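PDB 1VL4: pmbA-related protein from Thermotoga maritima, which is of unconfirmed function but belongs to the PmbA/TldD family (peptidase family U62), whose members are generally assigned metallopeptidase activity. Local coordinates for residues Glu16-Arg21 with Glu85-Glu90; Trp198-Arg203 with Pro210-Lys215; Val237-Thr242 with Glu440-Ala445; Glu356-Glu361 with Ile419-Asn424. All coordinates share one frame; numbering follows the deposited sequence.

Interaction 1: residues Glu16-Arg21 with Glu85-Glu90; sequences EEFKDR and EKCFEE
Phe18 and Cys87 make the buried half of this helix-to-helix contact. The phenyl ring presents its outer rim to the sulfur: Cys87 SG lies 4.1 Å from Phe18 CZ and 5.4 Å from the ring centroid, on a line 84° off the ring normal. That places the sulfur close to the plane of the ring, a sulfur-aromatic contact made at the edge and not over a face. The torsions explain the reach. With CG anti to its backbone N (chi1 -172°), Phe18 swings its ring across to helix 84-93, whereas the CB of Cys87 already points at helix 15-29.

At the exposed margin, Arg21 and Glu85 pass each other at a slant. The arginine chain is folded at chi2 and chi3, which carries its guanidinium over to the glutamate, and NH2 comes within 4.0 Å of the CB of Glu85. The touch is therefore on the aliphatic root of the glutamate. Arg21 NH2 and Glu85 OE2 stay 4.5 Å apart, too far for a salt bridge, and the guanidinium and carboxylate planes are turned 73° from each other, so any attraction between the charges is probably loose.

The buried pair rests on strand 51-69, where Ile65 touches both Phe18 and Cys87; Phe76 of strand 72-78 also meets the cysteine. Pro84 adds to the join, touched by both Phe18 and Arg21. The arrangement is that of two amphipathic helices laid against an antiparallel sheet, sharing an apolar underside on its strands while Arg21 and Glu85 lie at the exposed margin.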
# COMPACT_ATOMS: atom_id res chain seq x y z
N GLU A 16 3.49 23.77 -22.48
CA GLU A 16 4.14 25.08 -22.59
C GLU A 16 3.25 26.25 -22.28
O GLU A 16 3.71 27.21 -21.67
CB GLU A 16 4.72 25.33 -23.99
CG GLU A 16 6.21 25.17 -24.09
CD GLU A 16 7.00 26.16 -23.24
OE1 GLU A 16 6.73 27.39 -23.31
OE2 GLU A 16 7.91 25.70 -22.52
N GLU A 17 2.00 26.19 -22.75
CA GLU A 17 1.05 27.27 -22.51
C GLU A 17 0.69 27.34 -21.03
O GLU A 17 0.61 28.41 -20.45
CB GLU A 17 -0.22 27.03 -23.30
CG GLU A 17 -0.11 27.31 -24.79
CD GLU A 17 -1.36 26.83 -25.56
OE1 GLU A 17 -1.64 25.60 -25.59
OE2 GLU A 17 -2.06 27.69 -26.11
N PHE A 18 0.48 26.16 -20.45
CA PHE A 18 0.13 26.01 -19.06
C PHE A 18 1.28 26.58 -18.21
O PHE A 18 1.06 27.46 -17.41
CB PHE A 18 -0.17 24.53 -18.77
CG PHE A 18 -0.73 24.25 -17.41
CD1 PHE A 18 -2.10 24.33 -17.16
CD2 PHE A 18 0.10 23.88 -16.36
CE1 PHE A 18 -2.61 24.06 -15.91
CE2 PHE A 18 -0.42 23.62 -15.10
CZ PHE A 18 -1.76 23.69 -14.89
N LYS A 19 2.50 26.10 -18.46
CA LYS A 19 3.74 26.65 -17.85
C LYS A 19 3.87 28.16 -17.95
O LYS A 19 4.12 28.86 -16.96
CB LYS A 19 4.98 25.97 -18.47
CG LYS A 19 6.33 26.60 -18.12
CD LYS A 19 7.43 26.10 -19.04
CE LYS A 19 8.74 26.80 -18.77
NZ LYS A 19 9.95 25.99 -19.22
N ASP A 20 3.63 28.68 -19.16
CA ASP A 20 3.76 30.09 -19.44
C ASP A 20 2.75 30.90 -18.63
O ASP A 20 3.10 31.95 -18.08
CB ASP A 20 3.56 30.37 -20.94
CG ASP A 20 4.74 29.90 -21.81
OD1 ASP A 20 5.81 29.50 -21.28
OD2 ASP A 20 4.58 29.93 -23.04
N ARG A 21 1.50 30.42 -18.59
CA ARG A 21 0.47 31.14 -17.86
C ARG A 21 0.88 31.22 -16.39
O ARG A 21 0.82 32.27 -15.77
CB ARG A 21 -0.90 30.44 -17.94
CG ARG A 21 -1.71 30.52 -19.27
CD ARG A 21 -2.52 31.83 -19.47
NE ARG A 21 -3.43 32.25 -18.37
CZ ARG A 21 -3.14 33.10 -17.37
NH1 ARG A 21 -1.91 33.61 -17.24
NH2 ARG A 21 -4.07 33.42 -16.48
N GLU A 85 -4.92 29.42 -13.85
CA GLU A 85 -5.10 30.44 -12.84
C GLU A 85 -5.79 29.88 -11.59
O GLU A 85 -5.42 30.22 -10.48
CB GLU A 85 -5.81 31.68 -13.34
CG GLU A 85 -6.04 32.66 -12.20
CD GLU A 85 -6.47 34.04 -12.66
OE1 GLU A 85 -7.64 34.20 -13.08
OE2 GLU A 85 -5.63 34.96 -12.56
N LYS A 86 -6.78 28.99 -11.78
CA LYS A 86 -7.39 28.28 -10.65
C LYS A 86 -6.39 27.42 -9.92
O LYS A 86 -6.33 27.44 -8.70
CB LYS A 86 -8.61 27.45 -11.11
CG LYS A 86 -9.71 28.36 -11.58
CD LYS A 86 -10.98 27.67 -12.12
CE LYS A 86 -11.96 28.75 -12.62
NZ LYS A 86 -13.37 28.46 -12.28
N CYS A 87 -5.59 26.65 -10.66
CA CYS A 87 -4.50 25.88 -10.08
C CYS A 87 -3.50 26.72 -9.26
O CYS A 87 -3.13 26.34 -8.14
CB CYS A 87 -3.72 25.21 -11.18
SG CYS A 87 -4.61 23.85 -11.94
N PHE A 88 -3.08 27.85 -9.82
CA PHE A 88 -2.18 28.75 -9.16
C PHE A 88 -2.82 29.31 -7.90
O PHE A 88 -2.21 29.30 -6.83
CB PHE A 88 -1.74 29.86 -10.14
CG PHE A 88 -0.93 30.94 -9.49
CD1 PHE A 88 -1.56 32.03 -8.93
CD2 PHE A 88 0.47 30.86 -9.45
CE1 PHE A 88 -0.85 33.07 -8.33
CE2 PHE A 88 1.20 31.89 -8.85
CZ PHE A 88 0.53 33.00 -8.29
N GLU A 89 -4.05 29.78 -8.01
CA GLU A 89 -4.74 30.35 -6.87
C GLU A 89 -4.93 29.32 -5.74
O GLU A 89 -4.84 29.66 -4.55
CB GLU A 89 -6.09 30.97 -7.30
CG GLU A 89 -5.98 32.20 -8.25
CD GLU A 89 -5.22 33.43 -7.69
OE1 GLU A 89 -5.00 33.52 -6.45
OE2 GLU A 89 -4.84 34.31 -8.51
N GLU A 90 -5.13 28.07 -6.11
CA GLU A 90 -5.24 26.98 -5.14
C GLU A 90 -3.92 26.78 -4.41
O GLU A 90 -3.88 26.69 -3.18
CB GLU A 90 -5.67 25.71 -5.86
CG GLU A 90 -6.03 24.55 -4.97
CD GLU A 90 -7.34 24.73 -4.17
OE1 GLU A 90 -8.07 25.73 -4.30
OE2 GLU A 90 -7.58 23.85 -3.35

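Interaction 2: residues Trp198-Arg203 with Pro210-Lys215; sequences WYELAR and PEEIGK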
# COMPACT_ATOMS: atom_id res chain seq x y z
N TRP A 198 12.83 -16.29 -9.30
CA TRP A 198 13.91 -15.55 -9.93
C TRP A 198 13.30 -14.41 -10.75
O TRP A 198 12.19 -14.55 -11.26
CB TRP A 198 14.74 -16.49 -10.84
CG TRP A 198 16.06 -15.92 -11.20
CD1 TRP A 198 16.42 -15.35 -12.37
CD2 TRP A 198 17.20 -15.81 -10.34
NE1 TRP A 198 17.70 -14.87 -12.30
CE2 TRP A 198 18.21 -15.17 -11.07
CE3 TRP A 198 17.46 -16.23 -9.03
CZ2 TRP A 198 19.47 -14.91 -10.54
CZ3 TRP A 198 18.71 -15.99 -8.50
CH2 TRP A 198 19.70 -15.34 -9.26
N TYR A 199 14.04 -13.31 -10.89
CA TYR A 199 13.63 -12.19 -11.74
C TYR A 199 14.85 -11.64 -12.46
O TYR A 199 16.02 -11.81 -12.02
CB TYR A 199 12.98 -11.05 -10.93
CG TYR A 199 13.91 -10.39 -9.94
CD1 TYR A 199 14.72 -9.30 -10.30
CD2 TYR A 199 14.01 -10.87 -8.66
CE1 TYR A 199 15.63 -8.74 -9.35
CE2 TYR A 199 14.90 -10.32 -7.74
CZ TYR A 199 15.71 -9.28 -8.09
OH TYR A 199 16.54 -8.80 -7.11
N GLU A 200 14.58 -10.98 -13.58
CA GLU A 200 15.59 -10.13 -14.23
C GLU A 200 14.94 -8.73 -14.45
O GLU A 200 13.75 -8.62 -14.72
CB GLU A 200 16.04 -10.75 -15.56
CG GLU A 200 17.11 -11.89 -15.47
CD GLU A 200 17.27 -12.79 -16.76
OE1 GLU A 200 16.85 -12.40 -17.90
OE2 GLU A 200 17.87 -13.91 -16.61
N LEU A 201 15.74 -7.69 -14.23
CA LEU A 201 15.40 -6.28 -14.61
C LEU A 201 16.18 -5.96 -15.87
O LEU A 201 17.31 -6.44 -16.03
CB LEU A 201 15.77 -5.34 -13.48
CG LEU A 201 14.76 -5.41 -12.34
CD1 LEU A 201 15.44 -5.10 -11.01
CD2 LEU A 201 13.61 -4.46 -12.60
N ALA A 202 15.55 -5.27 -16.81
CA ALA A 202 16.17 -4.95 -18.08
C ALA A 202 15.73 -3.58 -18.63
O ALA A 202 14.60 -3.13 -18.42
CB ALA A 202 15.83 -6.02 -19.08
N ARG A 203 16.63 -2.98 -19.38
CA ARG A 203 16.36 -1.75 -20.14
C ARG A 203 15.78 -2.09 -21.52
O ARG A 203 15.06 -1.30 -22.15
CB ARG A 203 17.69 -0.98 -20.27
CG ARG A 203 17.51 0.39 -20.80
CD ARG A 203 17.26 1.43 -19.79
NE ARG A 203 18.20 1.49 -18.64
CZ ARG A 203 17.87 2.19 -17.55
NH1 ARG A 203 16.76 2.89 -17.53
NH2 ARG A 203 18.65 2.23 -16.49
N PRO A 210 13.47 -15.33 -20.85
CA PRO A 210 12.31 -16.03 -20.33
C PRO A 210 12.59 -17.46 -19.90
O PRO A 210 12.26 -17.87 -18.80
CB PRO A 210 11.37 -16.01 -21.53
CG PRO A 210 11.65 -14.76 -22.11
CD PRO A 210 13.13 -14.67 -22.11
N GLU A 211 13.24 -18.19 -20.79
CA GLU A 211 13.60 -19.56 -20.56
C GLU A 211 14.55 -19.66 -19.35
O GLU A 211 14.36 -20.50 -18.48
CB GLU A 211 14.22 -20.14 -21.85
CG GLU A 211 14.76 -21.61 -21.75
N GLU A 212 15.57 -18.82 -19.28
CA GLU A 212 16.47 -18.91 -18.13
C GLU A 212 15.81 -18.52 -16.81
O GLU A 212 16.12 -19.08 -15.75
CB GLU A 212 17.71 -18.06 -18.37
CG GLU A 212 18.67 -18.01 -17.18
CD GLU A 212 19.19 -19.42 -16.77
OE1 GLU A 212 19.12 -20.38 -17.58
OE2 GLU A 212 19.68 -19.56 -15.64
N ILE A 213 14.91 -17.54 -16.87
CA ILE A 213 14.24 -17.07 -15.68
C ILE A 213 13.34 -18.17 -15.09
O ILE A 213 13.31 -18.37 -13.87
CB ILE A 213 13.39 -15.78 -15.94
CG1 ILE A 213 14.32 -14.58 -16.14
CG2 ILE A 213 12.44 -15.50 -14.76
CD1 ILE A 213 13.67 -13.36 -16.81
N GLY A 214 12.57 -18.84 -15.94
CA GLY A 214 11.73 -19.95 -15.52
C GLY A 214 12.56 -21.11 -15.00
O GLY A 214 12.25 -21.69 -13.97
N LYS A 215 13.61 -21.43 -15.73
CA LYS A 215 14.57 -22.51 -15.35
C LYS A 215 15.20 -22.23 -13.96
O LYS A 215 15.17 -23.09 -13.08
CB LYS A 215 15.64 -22.62 -16.42
CG LYS A 215 16.60 -23.81 -16.27
CD LYS A 215 17.85 -23.67 -17.13
CE LYS A 215 18.61 -25.00 -17.28
NZ LYS A 215 20.06 -24.77 -17.58
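One face of the Glu200 carboxylate lies on the CG1-CD1 arm of Ile213: CG1 stands almost straight over Glu200 CD at 3.5 Å, and Ile213 CD1 sits beside Glu200 OE1, also at 3.5 Å. Glu200 runs extended beyond CG (chi2 163°), which lays its whole length across that arm. The polar end is not left to this apolar neighbour, since OE1 accepts a hydrogen bond from the backbone N of Asn209, just ahead of the helix. Glu212 touches Glu200 through its CG, while its own carboxylate forms a salt bridge with Arg216.

The other flat group, the indole of Trp198, brings its CD1 to 4.4 Å from Ile213 CG1. Closer contact comes from the backbone, where Ile213 CG2 sits 3.6 Å from the carbonyl O of Trp198. The ring also takes part in a cation-pi interaction with Lys427, and its side chain touches Thr242 of helix 241-247.

Ile213 thus plugs the start of helix 210-223 onto strand 194-202, also touching Leu182 on the adjoining strand. Strand and helix run in roughly opposite directions, at 148°, the arrangement of a helix folded back over the outermost strand, within this chain, of the antiparallel sheet.

Interaction 3: residues Val237-Thr242 with Glu440-Ala445; sequences VLMRNT and EVLDVA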
# COMPACT_ATOMS: atom_id res chain seq x y z
N VAL A 237 27.84 -16.88 7.77
CA VAL A 237 26.75 -16.78 6.81
C VAL A 237 27.26 -16.26 5.49
O VAL A 237 27.81 -15.14 5.41
CB VAL A 237 25.58 -15.90 7.33
CG1 VAL A 237 24.59 -15.58 6.21
CG2 VAL A 237 24.84 -16.59 8.50
N LEU A 238 27.10 -17.06 4.44
CA LEU A 238 27.32 -16.55 3.08
C LEU A 238 25.95 -16.04 2.59
O LEU A 238 25.05 -16.82 2.28
CB LEU A 238 27.88 -17.64 2.19
CG LEU A 238 27.99 -17.42 0.68
CD1 LEU A 238 28.44 -16.05 0.35
CD2 LEU A 238 28.96 -18.51 0.13
N MET A 239 25.77 -14.73 2.63
CA MET A 239 24.52 -14.17 2.18
C MET A 239 24.54 -13.89 0.69
O MET A 239 25.19 -12.97 0.21
CB MET A 239 24.21 -12.94 2.99
CG MET A 239 22.91 -12.28 2.56
SD MET A 239 22.22 -11.24 3.85
CE MET A 239 22.13 -12.43 5.15
N ARG A 240 23.81 -14.71 -0.06
CA ARG A 240 23.75 -14.54 -1.50
C ARG A 240 23.20 -13.15 -1.84
O ARG A 240 22.42 -12.58 -1.08
CB ARG A 240 22.91 -15.60 -2.16
CG ARG A 240 23.18 -15.75 -3.66
CD ARG A 240 22.44 -16.90 -4.26
NE ARG A 240 21.01 -16.60 -4.36
CZ ARG A 240 20.10 -17.49 -4.71
NH1 ARG A 240 18.84 -17.13 -4.74
NH2 ARG A 240 20.45 -18.73 -5.04
N ASN A 241 23.64 -12.66 -3.00
CA ASN A 241 23.20 -11.38 -3.55
C ASN A 241 21.69 -11.11 -3.40
O ASN A 241 21.28 -10.04 -2.94
CB ASN A 241 23.71 -11.16 -5.02
CG ASN A 241 23.42 -12.31 -5.99
OD1 ASN A 241 22.55 -13.15 -5.77
ND2 ASN A 241 24.15 -12.30 -7.13
N THR A 242 20.87 -12.07 -3.79
CA THR A 242 19.41 -11.91 -3.73
C THR A 242 18.88 -11.60 -2.31
O THR A 242 17.96 -10.81 -2.18
CB THR A 242 18.70 -13.18 -4.22
OG1 THR A 242 19.28 -14.31 -3.57
CG2 THR A 242 18.90 -13.36 -5.69
N GLU A 440 31.09 -12.98 8.94
CA GLU A 440 31.84 -13.78 9.92
C GLU A 440 30.98 -14.73 10.76
O GLU A 440 31.30 -15.94 10.95
CB GLU A 440 32.60 -12.85 10.85
CG GLU A 440 33.49 -13.56 11.89
CD GLU A 440 34.85 -14.02 11.36
OE1 GLU A 440 34.98 -14.25 10.13
OE2 GLU A 440 35.77 -14.15 12.20
N VAL A 441 29.94 -14.16 11.35
CA VAL A 441 29.00 -14.94 12.10
C VAL A 441 27.68 -14.19 12.22
O VAL A 441 27.67 -12.97 12.33
CB VAL A 441 29.60 -15.37 13.50
CG1 VAL A 441 29.84 -14.18 14.41
CG2 VAL A 441 28.72 -16.35 14.20
N LEU A 442 26.57 -14.91 12.21
CA LEU A 442 25.26 -14.32 12.43
C LEU A 442 24.42 -15.24 13.30
O LEU A 442 24.63 -16.45 13.31
CB LEU A 442 24.59 -14.12 11.08
CG LEU A 442 23.74 -12.90 10.83
CD1 LEU A 442 24.49 -11.57 11.06
CD2 LEU A 442 23.20 -13.04 9.38
N ASP A 443 23.47 -14.66 14.03
CA ASP A 443 22.53 -15.45 14.83
C ASP A 443 21.48 -16.09 13.94
O ASP A 443 20.75 -15.40 13.23
CB ASP A 443 21.81 -14.57 15.88
CG ASP A 443 22.75 -14.07 16.95
OD1 ASP A 443 23.88 -13.64 16.63
OD2 ASP A 443 22.36 -14.12 18.13
N VAL A 444 21.41 -17.41 14.00
CA VAL A 444 20.43 -18.20 13.27
C VAL A 444 19.56 -18.98 14.30
O VAL A 444 20.09 -19.58 15.25
CB VAL A 444 21.14 -19.20 12.33
CG1 VAL A 444 20.13 -20.00 11.50
CG2 VAL A 444 22.14 -18.46 11.42
N ALA A 445 18.24 -19.00 14.10
CA ALA A 445 17.34 -19.78 14.97
C ALA A 445 16.67 -20.90 14.20
O ALA A 445 16.23 -20.67 13.07
CB ALA A 445 16.32 -18.89 15.59
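Val237 CG2 is the point where the two strands meet. It rests 3.6 Å from Leu442 CB and 4.0 Å from Leu442 CD2, so one methyl nestles against the root and one branch of the leucine where the two side chains cross. The same methyl reaches Val444 CG2 at 4.4 Å. Met239, whose CB points to the other segment, brings its CE to 4.4 Å from Leu442 CD2. In Val237, CG2 lies beside the backbone N and anti to the carbonyl carbon, while CG1 (chi1 168°) takes the position anti to the backbone N; this is what turns CG2 to the leucine. All four side chains are buried and the contact is wholly apolar.

The backbones here are not paired: strand 237-239 crosses strand 441-444 at 92°. Ahead of Glu440, Val237 and Met239 make regular backbone hydrogen bonds to Val439 and Val437. Strand 437-444 is thus an antiparallel neighbour of 233-239 in the mixed sheet of the C-terminal region, then turns a corner at Glu440, and its last residues run across the direction of strand 237-239, touching Lys234 and Tyr235.

Further out, Val237 also touches Ile368 of the parallel neighbour 365-372. Beyond Met239, the chain enters helix 241-247 with Arg240 at the N-cap position. Its NE and NH1 both grip Thr242 OG1, at 3.0 and 3.1 Å, with that oxygen close to the guanidinium plane, and NH1 forms salt bridges with Glu220 and Glu370.

Interaction 4: residues Glu356-Glu361 with Ile419-Asn424; sequences EELLKE and IVLVGN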
# COMPACT_ATOMS: atom_id res chain seq x y z
N GLU A 356 31.29 -19.53 -5.72
CA GLU A 356 31.94 -20.82 -5.45
C GLU A 356 33.21 -20.65 -4.61
O GLU A 356 33.49 -21.50 -3.75
CB GLU A 356 32.25 -21.49 -6.79
CG GLU A 356 32.90 -22.89 -6.73
CD GLU A 356 32.16 -23.87 -5.81
OE1 GLU A 356 30.91 -23.83 -5.77
OE2 GLU A 356 32.86 -24.67 -5.14
N GLU A 357 33.98 -19.59 -4.87
CA GLU A 357 35.16 -19.27 -4.07
C GLU A 357 34.81 -18.87 -2.64
O GLU A 357 35.44 -19.31 -1.68
CB GLU A 357 36.00 -18.17 -4.74
CG GLU A 357 36.72 -18.67 -6.00
CD GLU A 357 37.43 -17.57 -6.79
OE1 GLU A 357 36.85 -16.50 -7.09
OE2 GLU A 357 38.60 -17.81 -7.16
N LEU A 358 33.76 -18.07 -2.50
CA LEU A 358 33.22 -17.74 -1.18
C LEU A 358 32.75 -18.97 -0.38
O LEU A 358 32.95 -19.04 0.84
CB LEU A 358 32.06 -16.73 -1.32
CG LEU A 358 32.40 -15.32 -1.81
CD1 LEU A 358 31.15 -14.48 -1.67
CD2 LEU A 358 33.59 -14.64 -1.11
N LEU A 359 32.09 -19.90 -1.04
CA LEU A 359 31.72 -21.19 -0.41
C LEU A 359 32.95 -21.89 0.16
O LEU A 359 32.97 -22.34 1.32
CB LEU A 359 31.09 -22.13 -1.43
CG LEU A 359 29.60 -21.91 -1.67
CD1 LEU A 359 29.16 -22.72 -2.90
CD2 LEU A 359 28.82 -22.31 -0.44
N LYS A 360 33.95 -21.99 -0.71
CA LYS A 360 35.19 -22.64 -0.38
C LYS A 360 35.85 -21.93 0.78
O LYS A 360 36.27 -22.58 1.76
CB LYS A 360 36.11 -22.66 -1.61
CG LYS A 360 36.19 -23.96 -2.43
CD LYS A 360 34.84 -24.59 -2.71
CE LYS A 360 34.99 -26.01 -3.22
NZ LYS A 360 35.61 -26.93 -2.21
N GLU A 361 35.94 -20.60 0.72
CA GLU A 361 36.56 -19.85 1.84
C GLU A 361 35.79 -20.01 3.15
O GLU A 361 36.40 -20.15 4.20
CB GLU A 361 36.63 -18.36 1.54
CG GLU A 361 37.52 -17.98 0.40
CD GLU A 361 38.94 -17.79 0.82
OE1 GLU A 361 39.27 -18.17 1.96
OE2 GLU A 361 39.71 -17.24 0.01
N ILE A 419 31.15 -8.26 7.61
CA ILE A 419 31.40 -8.70 6.22
C ILE A 419 32.94 -8.77 6.01
O ILE A 419 33.61 -7.76 5.96
CB ILE A 419 30.70 -7.82 5.18
CG1 ILE A 419 29.17 -8.02 5.27
CG2 ILE A 419 31.18 -8.20 3.75
CD1 ILE A 419 28.32 -6.92 4.57
N VAL A 420 33.46 -9.98 5.92
CA VAL A 420 34.90 -10.14 5.78
C VAL A 420 35.36 -10.37 4.33
O VAL A 420 36.52 -10.14 4.02
CB VAL A 420 35.43 -11.29 6.74
CG1 VAL A 420 35.12 -10.94 8.18
CG2 VAL A 420 34.87 -12.67 6.38
N LEU A 421 34.47 -10.82 3.46
CA LEU A 421 34.75 -11.00 2.04
C LEU A 421 33.54 -10.74 1.19
O LEU A 421 32.43 -11.15 1.54
CB LEU A 421 35.18 -12.43 1.75
CG LEU A 421 36.60 -12.92 2.03
CD1 LEU A 421 36.63 -14.43 1.78
CD2 LEU A 421 37.64 -12.17 1.16
N VAL A 422 33.78 -10.10 0.04
CA VAL A 422 32.74 -9.64 -0.88
C VAL A 422 32.98 -10.29 -2.24
O VAL A 422 34.08 -10.30 -2.76
CB VAL A 422 32.76 -8.10 -1.00
CG1 VAL A 422 31.65 -7.57 -1.88
CG2 VAL A 422 32.67 -7.46 0.43
N GLY A 423 31.90 -10.80 -2.83
CA GLY A 423 31.93 -11.49 -4.12
C GLY A 423 31.92 -10.57 -5.32
O GLY A 423 31.85 -9.34 -5.19
N ASN A 424 31.91 -11.19 -6.49
CA ASN A 424 31.94 -10.45 -7.73
C ASN A 424 30.66 -10.77 -8.53
O ASN A 424 30.56 -10.46 -9.70
CB ASN A 424 33.25 -10.75 -8.50
CG ASN A 424 33.30 -12.18 -9.02
OD1 ASN A 424 32.33 -12.92 -8.93
ND2 ASN A 424 34.43 -12.57 -9.57
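With chi1 -67° and chi2 -172°, Leu358 stands CG anti to its carbonyl carbon and spreads its two methyls over different parts of segment 419-424. CD2 settles 3.9 Å from Leu421 CB, and CD1 lies 3.9 Å from Gly423 N and about as far from Gly423 CA, directly on the backbone where no side chain intervenes. Leu421 has the same chi1 pattern, and the two leucines slide past each other in opposite directions.

One turn further along the helix, Glu361 bends at chi2 (-87°) and crosses Leu421 at about a right angle. Its aliphatic part comes closest: Glu361 CG is 3.9 Å from Leu421 CD1, CB is equally close to that methyl, and CD is slightly farther. The carboxylate OE2 makes a long, weak ion pair with Lys353, and the residue is exposed, so this side of the contact forms its outer margin.

The CD1 of Leu358 that rests on Gly423 also meets Leu238 of strand 233-239. Strand 419-422 is held in its sheet by backbone hydrogen bonds from Val420 and Leu421 to Leu438, and Gly423 bonds to Ser436. The result is an amphipathic helix, 355-362, packed by its leucine side against a mixed beta sheet, an alpha/beta layer within the C-terminal domain of the PmbA/TldD family.

Interactions 3 and 4 belong together: their centres are 12 Å apart, they share the mixed sheet in which strands 437-444 and 419-422 are neighbours, and Leu238 of the one packs on Leu359 of the other. Interaction 3 is wholly buried and apolar, whereas interaction 4 grades from buried leucines to an exposed glutamate. Interaction 2, in the central region, touches interaction 3 through Trp198 against Arg240 and Thr242, and is partly buried, mixing polar and apolar groups. Interaction 1 stands apart, its centre about 45 Å from that of interaction 2 and about 55 and 57 Å from those of interactions 3 and 4; it pairs a buried sulfur-aromatic contact with loosely approaching surface charges.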